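Insecticidal protein (Brevibacillus laterosporus, PDB 7ML9) is active against the western corn rootworm and probably kills by opening beta-barrel pores in membranes, as other toxins of the epsilon-toxin/MTX2 family do. Local coordinates at residues S24-L32 with T142-V150; E96-L107 with L208-N218. All blocks are in the same frame, centred on the assembly; numbering follows the deposited sequence.

Interaction 1 (S24-L32 with T142-V150); sequences SSTDVQERL and TTHGLKLGV. With NA (sodium ion), chain F.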
ATOM      1  N   SER A  24       5.575 -10.047  -8.959  1.00 35.50           N
ATOM      2  CA  SER A  24       6.006 -11.356  -8.492  1.00 35.92           C
ATOM      3  C   SER A  24       5.017 -11.884  -7.449  1.00 36.16           C
ATOM      4  O   SER A  24       4.194 -11.127  -6.939  1.00 31.16           O
ATOM      5  CB  SER A  24       7.414 -11.267  -7.919  1.00 37.13           C
ATOM      6  OG  SER A  24       7.596 -10.030  -7.255  1.00 41.20           O
ATOM      7  N   SER A  25       5.085 -13.181  -7.149  1.00 29.19           N
ATOM      8  CA  SER A  25       4.192 -13.807  -6.184  1.00 27.73           C
ATOM      9  C   SER A  25       4.960 -14.804  -5.327  1.00 24.51           C
ATOM     10  O   SER A  25       5.918 -15.433  -5.781  1.00 30.16           O
ATOM     11  CB  SER A  25       3.025 -14.543  -6.865  1.00 32.67           C
ATOM     12  OG  SER A  25       2.037 -14.875  -5.895  1.00 30.25           O
ATOM     13  N   THR A  26       4.526 -14.944  -4.082  1.00 23.01           N
ATOM     14  CA  THR A  26       4.993 -16.001  -3.201  1.00 23.16           C
ATOM     15  C   THR A  26       3.845 -16.981  -3.021  1.00 21.21           C
ATOM     16  O   THR A  26       2.767 -16.599  -2.550  1.00 19.58           O
ATOM     17  CB  THR A  26       5.445 -15.450  -1.855  1.00 22.82           C
ATOM     18  OG1 THR A  26       6.568 -14.581  -2.052  1.00 22.81           O
ATOM     19  CG2 THR A  26       5.828 -16.596  -0.907  1.00 22.39           C
ATOM     20  N   ASP A  27       4.063 -18.230  -3.428  1.00 18.47           N
ATOM     21  CA  ASP A  27       3.089 -19.300  -3.192  1.00 17.13           C
ATOM     22  C   ASP A  27       3.326 -19.779  -1.771  1.00 20.24           C
ATOM     23  O   ASP A  27       4.211 -20.602  -1.522  1.00 18.88           O
ATOM     24  CB  ASP A  27       3.261 -20.413  -4.225  1.00 19.89           C
ATOM     25  CG  ASP A  27       2.247 -21.550  -4.063  1.00 19.74           C
ATOM     26  OD1 ASP A  27       1.707 -21.769  -2.960  1.00 24.27           O
ATOM     27  OD2 ASP A  27       2.006 -22.247  -5.060  1.00 28.97           O
ATOM     28  N   VAL A  28       2.542 -19.249  -0.833  1.00 15.04           N
ATOM     29  CA  VAL A  28       2.845 -19.424   0.579  1.00 16.54           C
ATOM     30  C   VAL A  28       2.762 -20.899   0.981  1.00 20.56           C
ATOM     31  O   VAL A  28       3.637 -21.413   1.690  1.00 14.75           O
ATOM     32  CB  VAL A  28       1.915 -18.542   1.427  1.00 19.69           C
ATOM     33  CG1 VAL A  28       2.099 -18.851   2.914  1.00 19.98           C
ATOM     34  CG2 VAL A  28       2.202 -17.033   1.132  1.00 19.91           C
ATOM     35  N   GLN A  29       1.717 -21.603   0.538  1.00 17.80           N
ATOM     36  CA  GLN A  29       1.597 -23.013   0.915  1.00 21.83           C
ATOM     37  C   GLN A  29       2.762 -23.843   0.381  1.00 18.80           C
ATOM     38  O   GLN A  29       3.308 -24.692   1.100  1.00 16.49           O
ATOM     39  CB  GLN A  29       0.271 -23.575   0.418  1.00 21.65           C
ATOM     40  CG  GLN A  29      -0.909 -23.099   1.227  1.00 20.48           C
ATOM     41  CD  GLN A  29      -2.209 -23.538   0.607  1.00 28.87           C
ATOM     42  OE1 GLN A  29      -2.784 -22.840  -0.230  1.00 32.67           O
ATOM     43  NE2 GLN A  29      -2.668 -24.715   0.997  1.00 29.73           N
ATOM     44  N   GLU A  30       3.159 -23.616  -0.876  1.00 16.92           N
ATOM     45  CA  GLU A  30       4.275 -24.371  -1.431  1.00 21.22           C
ATOM     46  C   GLU A  30       5.582 -24.035  -0.723  1.00 20.75           C
ATOM     47  O   GLU A  30       6.413 -24.926  -0.496  1.00 18.33           O
ATOM     48  CB  GLU A  30       4.398 -24.134  -2.935  1.00 23.08           C
ATOM     49  CG  GLU A  30       5.574 -24.888  -3.565  1.00 25.22           C
ATOM     50  CD  GLU A  30       5.490 -26.420  -3.383  1.00 32.74           C
ATOM     51  OE1 GLU A  30       6.555 -27.083  -3.405  1.00 29.58           O
ATOM     52  OE2 GLU A  30       4.369 -26.969  -3.229  1.00 24.29           O
ATOM     53  N   ARG A  31       5.774 -22.770  -0.325  1.00 16.48           N
ATOM     54  CA  ARG A  31       6.988 -22.436   0.420  1.00 15.93           C
ATOM     55  C   ARG A  31       6.997 -23.072   1.808  1.00 16.62           C
ATOM     56  O   ARG A  31       8.071 -23.449   2.303  1.00 15.17           O
ATOM     57  CB  ARG A  31       7.166 -20.914   0.519  1.00 17.58           C
ATOM     58  CG  ARG A  31       7.477 -20.231  -0.809  1.00 14.64           C
ATOM     59  CD  ARG A  31       8.682 -20.825  -1.560  1.00 21.91           C
ATOM     60  NE  ARG A  31       9.940 -20.650  -0.825  1.00 24.63           N
ATOM     61  CZ  ARG A  31      11.014 -21.424  -0.989  1.00 28.77           C
ATOM     62  NH1 ARG A  31      10.991 -22.426  -1.869  1.00 29.07           N
ATOM     63  NH2 ARG A  31      12.117 -21.196  -0.283  1.00 26.58           N
ATOM     64  N   LEU A  32       5.831 -23.202   2.453  1.00 13.97           N
ATOM     65  CA  LEU A  32       5.779 -23.918   3.729  1.00 14.81           C
ATOM     66  C   LEU A  32       6.067 -25.402   3.539  1.00 17.32           C
ATOM     67  O   LEU A  32       6.662 -26.039   4.419  1.00 13.59           O
ATOM     68  CB  LEU A  32       4.421 -23.728   4.410  1.00 11.59           C
ATOM     69  CG  LEU A  32       4.155 -22.283   4.887  1.00 15.08           C
ATOM     70  CD1 LEU A  32       2.772 -22.152   5.473  1.00 15.92           C
ATOM     71  CD2 LEU A  32       5.198 -21.860   5.926  1.00 18.52           C
ATOM     72  N   THR A 142      -0.735  -4.404  -6.377  1.00 24.18           N
ATOM     73  CA  THR A 142       0.002  -5.396  -5.603  1.00 23.55           C
ATOM     74  C   THR A 142       1.218  -5.816  -6.416  1.00 23.19           C
ATOM     75  O   THR A 142       1.083  -6.424  -7.485  1.00 21.69           O
ATOM     76  CB  THR A 142      -0.890  -6.580  -5.264  1.00 24.90           C
ATOM     77  OG1 THR A 142      -1.980  -6.124  -4.451  1.00 20.86           O
ATOM     78  CG2 THR A 142      -0.078  -7.634  -4.487  1.00 19.41           C
ATOM     79  N   THR A 143       2.407  -5.449  -5.941  1.00 19.50           N
ATOM     80  CA  THR A 143       3.622  -5.666  -6.714  1.00 22.33           C
ATOM     81  C   THR A 143       4.355  -6.943  -6.314  1.00 23.62           C
ATOM     82  O   THR A 143       5.005  -7.562  -7.159  1.00 21.22           O
ATOM     83  CB  THR A 143       4.572  -4.464  -6.557  1.00 22.67           C
ATOM     84  OG1 THR A 143       4.809  -4.219  -5.168  1.00 21.99           O
ATOM     85  CG2 THR A 143       3.949  -3.182  -7.184  1.00 22.59           C
ATOM     86  N   HIS A 144       4.289  -7.328  -5.041  1.00 20.55           N
ATOM     87  CA  HIS A 144       4.776  -8.621  -4.560  1.00 22.93           C
ATOM     88  C   HIS A 144       3.596  -9.288  -3.868  1.00 17.74           C
ATOM     89  O   HIS A 144       3.329  -9.012  -2.691  1.00 16.91           O
ATOM     90  CB  HIS A 144       5.948  -8.464  -3.604  1.00 21.49           C
ATOM     91  CG  HIS A 144       7.180  -7.894  -4.232  1.00 28.62           C
ATOM     92  ND1 HIS A 144       7.224  -6.628  -4.781  1.00 33.45           N
ATOM     93  CD2 HIS A 144       8.427  -8.403  -4.357  1.00 31.48           C
ATOM     94  CE1 HIS A 144       8.441  -6.392  -5.236  1.00 33.95           C
ATOM     95  NE2 HIS A 144       9.191  -7.452  -4.990  1.00 41.16           N
ATOM     96  N   GLY A 145       2.881 -10.150  -4.604  1.00 18.45           N
ATOM     97  CA  GLY A 145       1.667 -10.737  -4.090  1.00 20.13           C
ATOM     98  C   GLY A 145       1.918 -11.943  -3.192  1.00 21.34           C
ATOM     99  O   GLY A 145       2.993 -12.542  -3.188  1.00 17.85           O
ATOM    100  N   LEU A 146       0.895 -12.289  -2.413  1.00 19.51           N
ATOM    101  CA  LEU A 146       0.909 -13.474  -1.561  1.00 18.46           C
ATOM    102  C   LEU A 146      -0.236 -14.374  -2.004  1.00 24.27           C
ATOM    103  O   LEU A 146      -1.411 -13.992  -1.907  1.00 19.94           O
ATOM    104  CB  LEU A 146       0.792 -13.098  -0.079  1.00 19.63           C
ATOM    105  CG  LEU A 146       1.889 -12.215   0.537  1.00 18.98           C
ATOM    106  CD1 LEU A 146       1.518 -11.755   1.950  1.00 22.71           C
ATOM    107  CD2 LEU A 146       3.224 -12.916   0.561  1.00 23.26           C
ATOM    108  N   LYS A 147       0.104 -15.553  -2.522  1.00 17.70           N
ATOM    109  CA  LYS A 147      -0.891 -16.565  -2.884  1.00 17.94           C
ATOM    110  C   LYS A 147      -1.157 -17.409  -1.644  1.00 22.77           C
ATOM    111  O   LYS A 147      -0.328 -18.235  -1.254  1.00 18.13           O
ATOM    112  CB  LYS A 147      -0.403 -17.419  -4.045  1.00 21.36           C
ATOM    113  CG  LYS A 147      -1.434 -18.445  -4.493  1.00 25.11           C
ATOM    114  CD  LYS A 147      -1.074 -19.063  -5.832  1.00 33.85           C
ATOM    115  CE  LYS A 147      -1.721 -20.432  -5.981  1.00 45.62           C
ATOM    116  NZ  LYS A 147      -1.809 -20.850  -7.412  1.00 52.90           N
ATOM    117  N   LEU A 148      -2.303 -17.186  -1.007  1.00 19.60           N
ATOM    118  CA  LEU A 148      -2.601 -17.771   0.287  1.00 22.16           C
ATOM    119  C   LEU A 148      -3.626 -18.892   0.224  1.00 22.27           C
ATOM    120  O   LEU A 148      -3.889 -19.514   1.257  1.00 22.58           O
ATOM    121  CB  LEU A 148      -3.079 -16.682   1.251  1.00 21.57           C
ATOM    122  CG  LEU A 148      -1.980 -15.687   1.633  1.00 21.79           C
ATOM    123  CD1 LEU A 148      -2.594 -14.373   2.122  1.00 26.15           C
ATOM    124  CD2 LEU A 148      -1.081 -16.304   2.724  1.00 22.24           C
ATOM    125  N   GLY A 149      -4.195 -19.176  -0.947  1.00 21.78           N
ATOM    126  CA  GLY A 149      -5.198 -20.215  -1.078  1.00 24.69           C
ATOM    127  C   GLY A 149      -6.611 -19.760  -0.795  1.00 35.36           C
ATOM    128  O   GLY A 149      -7.537 -20.583  -0.832  1.00 29.52           O
ATOM    129  N   VAL A 150      -6.799 -18.475  -0.507  1.00 25.81           N
ATOM    130  CA  VAL A 150      -8.099 -17.884  -0.224  1.00 30.66           C
ATOM    131  C   VAL A 150      -7.971 -16.399  -0.530  1.00 33.76           C
ATOM    132  O   VAL A 150      -6.901 -15.802  -0.354  1.00 26.98           O
ATOM    133  CB  VAL A 150      -8.537 -18.145   1.240  1.00 28.01           C
ATOM    134  CG1 VAL A 150      -7.473 -17.668   2.232  1.00 29.74           C
ATOM    135  CG2 VAL A 150      -9.865 -17.491   1.538  1.00 39.18           C
TER
HETATM  136 NA    NA F 405       9.130 -25.800  -4.108  1.00 28.58          NA
HETATM  137  O   HOH W   1       5.826 -11.963  -2.865  1.00 27.71           O
HETATM  138  O   HOH W   2      -0.523 -20.724  -1.229  1.00 21.37           O

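Interaction 2 (E96-L107 with L208-N218); sequences EGSPTEASGTPL and LNTGSISGEAN. With ACT (acetate ion), chain D.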
ATOM      1  N   GLU A  96       4.596   2.046   4.204  1.00 28.17           N
ATOM      2  CA  GLU A  96       6.001   1.659   4.173  1.00 35.47           C
ATOM      3  C   GLU A  96       6.851   2.859   3.781  1.00 43.89           C
ATOM      4  O   GLU A  96       6.756   3.352   2.650  1.00 42.08           O
ATOM      5  CB  GLU A  96       6.209   0.500   3.207  1.00 43.96           C
ATOM      6  CG  GLU A  96       7.488  -0.245   3.476  1.00 54.33           C
ATOM      7  CD  GLU A  96       8.594   0.216   2.595  1.00 58.02           C
ATOM      8  OE1 GLU A  96       9.603   0.717   3.129  1.00 62.85           O
ATOM      9  OE2 GLU A  96       8.444   0.071   1.365  1.00 66.26           O
ATOM     10  N   GLY A  97       7.692   3.316   4.707  1.00 40.71           N
ATOM     11  CA  GLY A  97       8.562   4.442   4.424  1.00 40.65           C
ATOM     12  C   GLY A  97       7.816   5.769   4.452  1.00 39.84           C
ATOM     13  O   GLY A  97       6.774   5.920   5.098  1.00 43.92           O
ATOM     14  N   SER A  98       8.374   6.746   3.734  1.00 41.10           N
ATOM     15  CA  SER A  98       7.793   8.077   3.601  1.00 33.80           C
ATOM     16  C   SER A  98       7.201   8.243   2.212  1.00 33.34           C
ATOM     17  O   SER A  98       7.951   8.206   1.226  1.00 33.35           O
ATOM     18  CB  SER A  98       8.849   9.154   3.848  1.00 39.95           C
ATOM     19  OG  SER A  98       8.856   9.568   5.199  1.00 52.88           O
ATOM     20  N   PRO A  99       5.893   8.451   2.070  1.00 31.97           N
ATOM     21  CA  PRO A  99       5.334   8.746   0.742  1.00 29.32           C
ATOM     22  C   PRO A  99       5.883  10.053   0.182  1.00 26.85           C
ATOM     23  O   PRO A  99       6.380  10.921   0.908  1.00 32.75           O
ATOM     24  CB  PRO A  99       3.823   8.843   1.001  1.00 28.30           C
ATOM     25  CG  PRO A  99       3.603   8.196   2.340  1.00 33.57           C
ATOM     26  CD  PRO A  99       4.864   8.429   3.122  1.00 32.29           C
ATOM     27  N   THR A 100       5.780  10.185  -1.133  1.00 22.60           N
ATOM     28  CA  THR A 100       6.270  11.346  -1.864  1.00 26.11           C
ATOM     29  C   THR A 100       5.080  12.180  -2.332  1.00 33.50           C
ATOM     30  O   THR A 100       4.248  11.694  -3.112  1.00 25.84           O
ATOM     31  CB  THR A 100       7.124  10.922  -3.056  1.00 29.23           C
ATOM     32  OG1 THR A 100       8.151  10.022  -2.613  1.00 31.66           O
ATOM     33  CG2 THR A 100       7.769  12.150  -3.720  1.00 27.29           C
ATOM     34  N   GLU A 101       5.006  13.423  -1.848  1.00 28.12           N
ATOM     35  CA  GLU A 101       3.966  14.381  -2.216  1.00 29.95           C
ATOM     36  C   GLU A 101       4.480  15.371  -3.255  1.00 37.88           C
ATOM     37  O   GLU A 101       5.648  15.766  -3.233  1.00 34.40           O
ATOM     38  CB  GLU A 101       3.475  15.145  -0.990  1.00 34.40           C
ATOM     39  CG  GLU A 101       2.880  14.270   0.087  1.00 38.23           C
ATOM     40  CD  GLU A 101       1.855  15.003   0.940  1.00 52.05           C
ATOM     41  OE1 GLU A 101       1.559  16.179   0.639  1.00 57.96           O
ATOM     42  OE2 GLU A 101       1.335  14.399   1.906  1.00 56.33           O
ATOM     43  N   ALA A 102       3.591  15.785  -4.162  1.00 30.30           N
ATOM     44  CA  ALA A 102       3.935  16.749  -5.197  1.00 26.82           C
ATOM     45  C   ALA A 102       2.776  17.720  -5.400  1.00 32.87           C
ATOM     46  O   ALA A 102       1.633  17.437  -5.033  1.00 26.92           O
ATOM     47  CB  ALA A 102       4.275  16.063  -6.528  1.00 29.84           C
ATOM     48  N   SER A 103       3.090  18.869  -5.994  1.00 31.10           N
ATOM     49  CA  SER A 103       2.105  19.882  -6.358  1.00 32.38           C
ATOM     50  C   SER A 103       1.778  19.779  -7.837  1.00 31.58           C
ATOM     51  O   SER A 103       2.666  19.538  -8.661  1.00 42.69           O
ATOM     52  CB  SER A 103       2.622  21.291  -6.052  1.00 31.78           C
ATOM     53  OG  SER A 103       2.450  21.585  -4.681  1.00 43.40           O
ATOM     54  N   GLY A 104       0.500  19.976  -8.175  1.00 33.44           N
ATOM     55  CA  GLY A 104       0.058  19.933  -9.550  1.00 35.63           C
ATOM     56  C   GLY A 104      -0.062  21.320 -10.168  1.00 37.83           C
ATOM     57  O   GLY A 104       0.139  22.346  -9.526  1.00 35.52           O
ATOM     58  N   THR A 105      -0.376  21.323 -11.456  1.00 33.85           N
ATOM     59  CA  THR A 105      -0.657  22.565 -12.155  1.00 36.66           C
ATOM     60  C   THR A 105      -1.925  23.191 -11.578  1.00 33.61           C
ATOM     61  O   THR A 105      -2.936  22.491 -11.427  1.00 34.81           O
ATOM     62  CB  THR A 105      -0.843  22.308 -13.650  1.00 38.75           C
ATOM     63  OG1 THR A 105       0.363  21.776 -14.207  1.00 48.70           O
ATOM     64  CG2 THR A 105      -1.213  23.601 -14.374  1.00 39.58           C
ATOM     65  N   PRO A 106      -1.910  24.470 -11.218  1.00 32.07           N
ATOM     66  CA  PRO A 106      -3.137  25.098 -10.715  1.00 28.01           C
ATOM     67  C   PRO A 106      -4.202  25.171 -11.800  1.00 26.41           C
ATOM     68  O   PRO A 106      -3.911  25.318 -12.990  1.00 32.47           O
ATOM     69  CB  PRO A 106      -2.676  26.495 -10.280  1.00 32.51           C
ATOM     70  CG  PRO A 106      -1.181  26.376 -10.121  1.00 34.63           C
ATOM     71  CD  PRO A 106      -0.764  25.392 -11.176  1.00 35.35           C
ATOM     72  N   LEU A 107      -5.455  25.033 -11.376  1.00 26.29           N
ATOM     73  CA  LEU A 107      -6.585  24.936 -12.291  1.00 24.80           C
ATOM     74  C   LEU A 107      -7.438  26.193 -12.146  1.00 17.05           C
ATOM     75  O   LEU A 107      -7.924  26.489 -11.056  1.00 20.15           O
ATOM     76  CB  LEU A 107      -7.412  23.673 -12.004  1.00 22.13           C
ATOM     77  CG  LEU A 107      -6.652  22.344 -12.192  1.00 20.01           C
ATOM     78  CD1 LEU A 107      -7.429  21.138 -11.633  1.00 22.66           C
ATOM     79  CD2 LEU A 107      -6.277  22.131 -13.643  1.00 25.94           C
ATOM     80  N   LEU A 208      -7.665  26.581  -8.391  1.00 21.35           N
ATOM     81  CA  LEU A 208      -7.602  25.439  -7.488  1.00 20.85           C
ATOM     82  C   LEU A 208      -6.184  24.873  -7.535  1.00 16.80           C
ATOM     83  O   LEU A 208      -5.679  24.542  -8.614  1.00 18.86           O
ATOM     84  CB  LEU A 208      -8.619  24.366  -7.879  1.00 20.89           C
ATOM     85  CG  LEU A 208      -8.555  23.059  -7.074  1.00 21.89           C
ATOM     86  CD1 LEU A 208      -9.004  23.272  -5.639  1.00 20.62           C
ATOM     87  CD2 LEU A 208      -9.408  21.993  -7.751  1.00 25.06           C
ATOM     88  N   ASN A 209      -5.547  24.771  -6.379  1.00 21.00           N
ATOM     89  CA  ASN A 209      -4.262  24.089  -6.301  1.00 27.40           C
ATOM     90  C   ASN A 209      -4.517  22.604  -6.067  1.00 20.51           C
ATOM     91  O   ASN A 209      -5.454  22.235  -5.350  1.00 20.53           O
ATOM     92  CB  ASN A 209      -3.403  24.662  -5.170  1.00 25.65           C
ATOM     93  CG  ASN A 209      -2.688  25.956  -5.566  1.00 27.34           C
ATOM     94  OD1 ASN A 209      -2.216  26.121  -6.701  1.00 25.95           O
ATOM     95  ND2 ASN A 209      -2.590  26.867  -4.617  1.00 26.92           N
ATOM     96  N   THR A 210      -3.684  21.762  -6.671  1.00 25.84           N
ATOM     97  CA  THR A 210      -3.833  20.314  -6.564  1.00 26.03           C
ATOM     98  C   THR A 210      -2.560  19.685  -5.996  1.00 32.41           C
ATOM     99  O   THR A 210      -1.469  20.273  -6.032  1.00 24.24           O
ATOM    100  CB  THR A 210      -4.157  19.684  -7.931  1.00 24.70           C
ATOM    101  OG1 THR A 210      -3.057  19.878  -8.822  1.00 32.51           O
ATOM    102  CG2 THR A 210      -5.419  20.315  -8.567  1.00 27.32           C
ATOM    103  N   GLY A 211      -2.708  18.461  -5.484  1.00 24.94           N
ATOM    104  CA  GLY A 211      -1.565  17.695  -5.034  1.00 26.76           C
ATOM    105  C   GLY A 211      -1.736  16.224  -5.362  1.00 32.31           C
ATOM    106  O   GLY A 211      -2.841  15.736  -5.631  1.00 20.83           O
ATOM    107  N   SER A 212      -0.610  15.520  -5.342  1.00 28.99           N
ATOM    108  CA  SER A 212      -0.626  14.079  -5.502  1.00 24.79           C
ATOM    109  C   SER A 212       0.347  13.468  -4.503  1.00 33.45           C
ATOM    110  O   SER A 212       1.208  14.145  -3.929  1.00 24.26           O
ATOM    111  CB  SER A 212      -0.293  13.649  -6.938  1.00 25.19           C
ATOM    112  OG  SER A 212       0.913  14.225  -7.393  1.00 36.50           O
ATOM    113  N   ILE A 213       0.156  12.181  -4.264  1.00 24.15           N
ATOM    114  CA  ILE A 213       0.991  11.423  -3.348  1.00 23.76           C
ATOM    115  C   ILE A 213       1.167  10.035  -3.945  1.00 29.01           C
ATOM    116  O   ILE A 213       0.284   9.528  -4.644  1.00 25.04           O
ATOM    117  CB  ILE A 213       0.364  11.384  -1.940  1.00 23.17           C
ATOM    118  CG1 ILE A 213       1.335  10.807  -0.915  1.00 29.16           C
ATOM    119  CG2 ILE A 213      -0.952  10.610  -1.937  1.00 26.98           C
ATOM    120  CD1 ILE A 213       0.855  10.987   0.514  1.00 31.09           C
ATOM    121  N   SER A 214       2.336   9.436  -3.713  1.00 24.93           N
ATOM    122  CA  SER A 214       2.539   8.040  -4.079  1.00 23.23           C
ATOM    123  C   SER A 214       3.474   7.411  -3.061  1.00 23.99           C
ATOM    124  O   SER A 214       4.262   8.104  -2.403  1.00 21.78           O
ATOM    125  CB  SER A 214       3.096   7.886  -5.493  1.00 19.91           C
ATOM    126  OG  SER A 214       4.345   8.528  -5.614  1.00 30.39           O
ATOM    127  N   GLY A 215       3.365   6.102  -2.917  1.00 19.85           N
ATOM    128  CA  GLY A 215       4.191   5.441  -1.939  1.00 22.49           C
ATOM    129  C   GLY A 215       4.087   3.942  -2.029  1.00 21.09           C
ATOM    130  O   GLY A 215       3.663   3.385  -3.042  1.00 17.62           O
ATOM    131  N   GLU A 216       4.474   3.308  -0.935  1.00 23.92           N
ATOM    132  CA  GLU A 216       4.609   1.866  -0.859  1.00 25.96           C
ATOM    133  C   GLU A 216       3.863   1.369   0.360  1.00 23.63           C
ATOM    134  O   GLU A 216       3.722   2.078   1.361  1.00 24.56           O
ATOM    135  CB  GLU A 216       6.073   1.449  -0.759  1.00 30.33           C
ATOM    136  CG  GLU A 216       6.933   1.916  -1.902  1.00 36.41           C
ATOM    137  CD  GLU A 216       7.208   0.813  -2.892  1.00 42.54           C
ATOM    138  OE1 GLU A 216       6.666  -0.302  -2.691  1.00 48.26           O
ATOM    139  OE2 GLU A 216       7.970   1.053  -3.860  1.00 46.01           O
ATOM    140  N   ALA A 217       3.406   0.130   0.268  1.00 21.78           N
ATOM    141  CA  ALA A 217       2.723  -0.537   1.355  1.00 23.16           C
ATOM    142  C   ALA A 217       3.405  -1.874   1.616  1.00 20.70           C
ATOM    143  O   ALA A 217       3.859  -2.531   0.676  1.00 18.52           O
ATOM    144  CB  ALA A 217       1.255  -0.762   1.013  1.00 23.19           C
ATOM    145  N   ASN A 218       3.486  -2.258   2.891  1.00 19.82           N
ATOM    146  CA  ASN A 218       3.799  -3.635   3.262  1.00 25.36           C
ATOM    147  C   ASN A 218       2.503  -4.414   3.454  1.00 21.93           C
ATOM    148  O   ASN A 218       1.580  -3.946   4.131  1.00 24.82           O
ATOM    149  CB  ASN A 218       4.621  -3.688   4.544  1.00 21.85           C
ATOM    150  CG  ASN A 218       5.972  -3.058   4.393  1.00 31.70           C
ATOM    151  OD1 ASN A 218       6.433  -2.360   5.290  1.00 45.39           O
ATOM    152  ND2 ASN A 218       6.609  -3.277   3.255  1.00 29.21           N
TER
HETATM  153  C   ACT D 403       8.402   5.177   0.107  1.00 47.61           C
HETATM  154  O   ACT D 403       8.006   3.987   0.176  1.00 53.07           O
HETATM  155  OXT ACT D 403       9.271   5.738   0.825  1.00 45.52           O
HETATM  156  CH3 ACT D 403       7.706   6.054  -1.025  1.00 35.54           C
HETATM  157  O   HOH W   3       5.363   5.052   1.194  1.00 28.04           O
HETATM  158  O   HOH W   4       4.501  11.772  -5.935  1.00 39.01           O
HETATM  159  O   HOH W   5      -3.619  19.854 -11.568  1.00 36.54           O

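Interaction 1 (S24-L32 with T142-V150)
Ser25, Thr26 and Asp27 pair in parallel with Gly145, Leu146 and Lys147, the two strand axes inclined by 21°, and a run of backbone bonds from Ser24 N to Thr143 O through to Val28 N to Lys147 O ties them together. The last of these carries the pairing one residue beyond the strand, into the first turn of the helix. Asp27 sits at the N-cap, where its OD1 accepts from Glu30 N at 3.1 Å, the donor standing above the carboxylate plane.

Val28 makes the main apolar contact. With CG1 anti to the backbone N (chi1 173°), CG2 is turned to lie 3.7 Å from Leu148 CD2, the two side chains slanting across one another; Leu146 CD2 lies farther along, 4.3 Å from Val28 CG2. On the same face of the sheet as Leu146, Thr26 OG1 lies 2.8 Å from a water that donates to Gly145 O; the same hydroxyl is also hydrogen-bonded to Asn259. The other face bears Ser25, Asp27 and Lys147: Ser25 OG lies 4.0 Å from Lys147 CB, while the extended lysine chain carries NZ to 4.7 Å from Asp27 OD2, too far for a salt bridge. At the far end Ser24 OG stands over one face of the His144 imidazole, 3.4 Å from CD2 and displaced toward the rim.

Glu30, in the first turn of helix 28-48, binds the sodium ion at a site that also includes Asp34. Val28, the first residue of the helix, packs on Tyr86 and Val269, whereas Leu148 reaches Val88 of strand 86-115 and Ala221 and Val223 of strand 201-229. The N-terminal strand thus flanks strand 130-147 where the helix meets the large mixed sheet.

Interaction 2 (E96-L107 with L208-N218)
The side chains of Glu96 and Glu216 run side by side and point the same way, their carboxylate planes 51° apart, with Glu96 OE2 3.5 Å from Glu216 CB. Glu96 OE2 and Glu216 OE1, 4.4 Å apart, carry like charges, and a samarium ion about 3 Å from the nearest atom of the Glu96 side chain would probably ease the repulsion.

Farther along, Pro99 and Glu101 both touch the end of Ile213. Extended from CA with CG1 anti to the backbone N (chi1 -170°), Ile213 brings CD1 3.7 Å from Pro99 CB and equally close to Glu101 OE2, while Glu101 OE1 bonds Gln162. Near the other end Leu107 CD1 meets Thr210 CG2 at 3.8 Å, the side chains crossing at about a right angle, and a water bridges Thr210 OG1 to Thr105 O.

Paired backbone bonds join Thr100 with Ser214, Ala102 with Ser212 and, after a one-residue slip in register, Leu107 with Leu208. Such long antiparallel pairing is characteristic of the elongated, strand-rich aerolysin-like fold.

Interactions 1 and 2 reach the same mixed sheet but do not touch: their centres are 29 Å apart and their nearest atoms about 5 Å. Along the chain their segments alternate, 24-32, 96-107, 142-150 and 208-218, so the sheet interweaves distant parts of the sequence. Strands 86-115 and 201-229, paired in interaction 2, also extend to interaction 1 and pack on its apolar side chains. Conversely, strand 130-147 meets the far end of interaction 2 through Tyr132 and Tyr134. Sodium lies by the helix of interaction 1; samarium lies by Glu96 of interaction 2, and a bound samarium is about 10 Å from the side chain of Thr143.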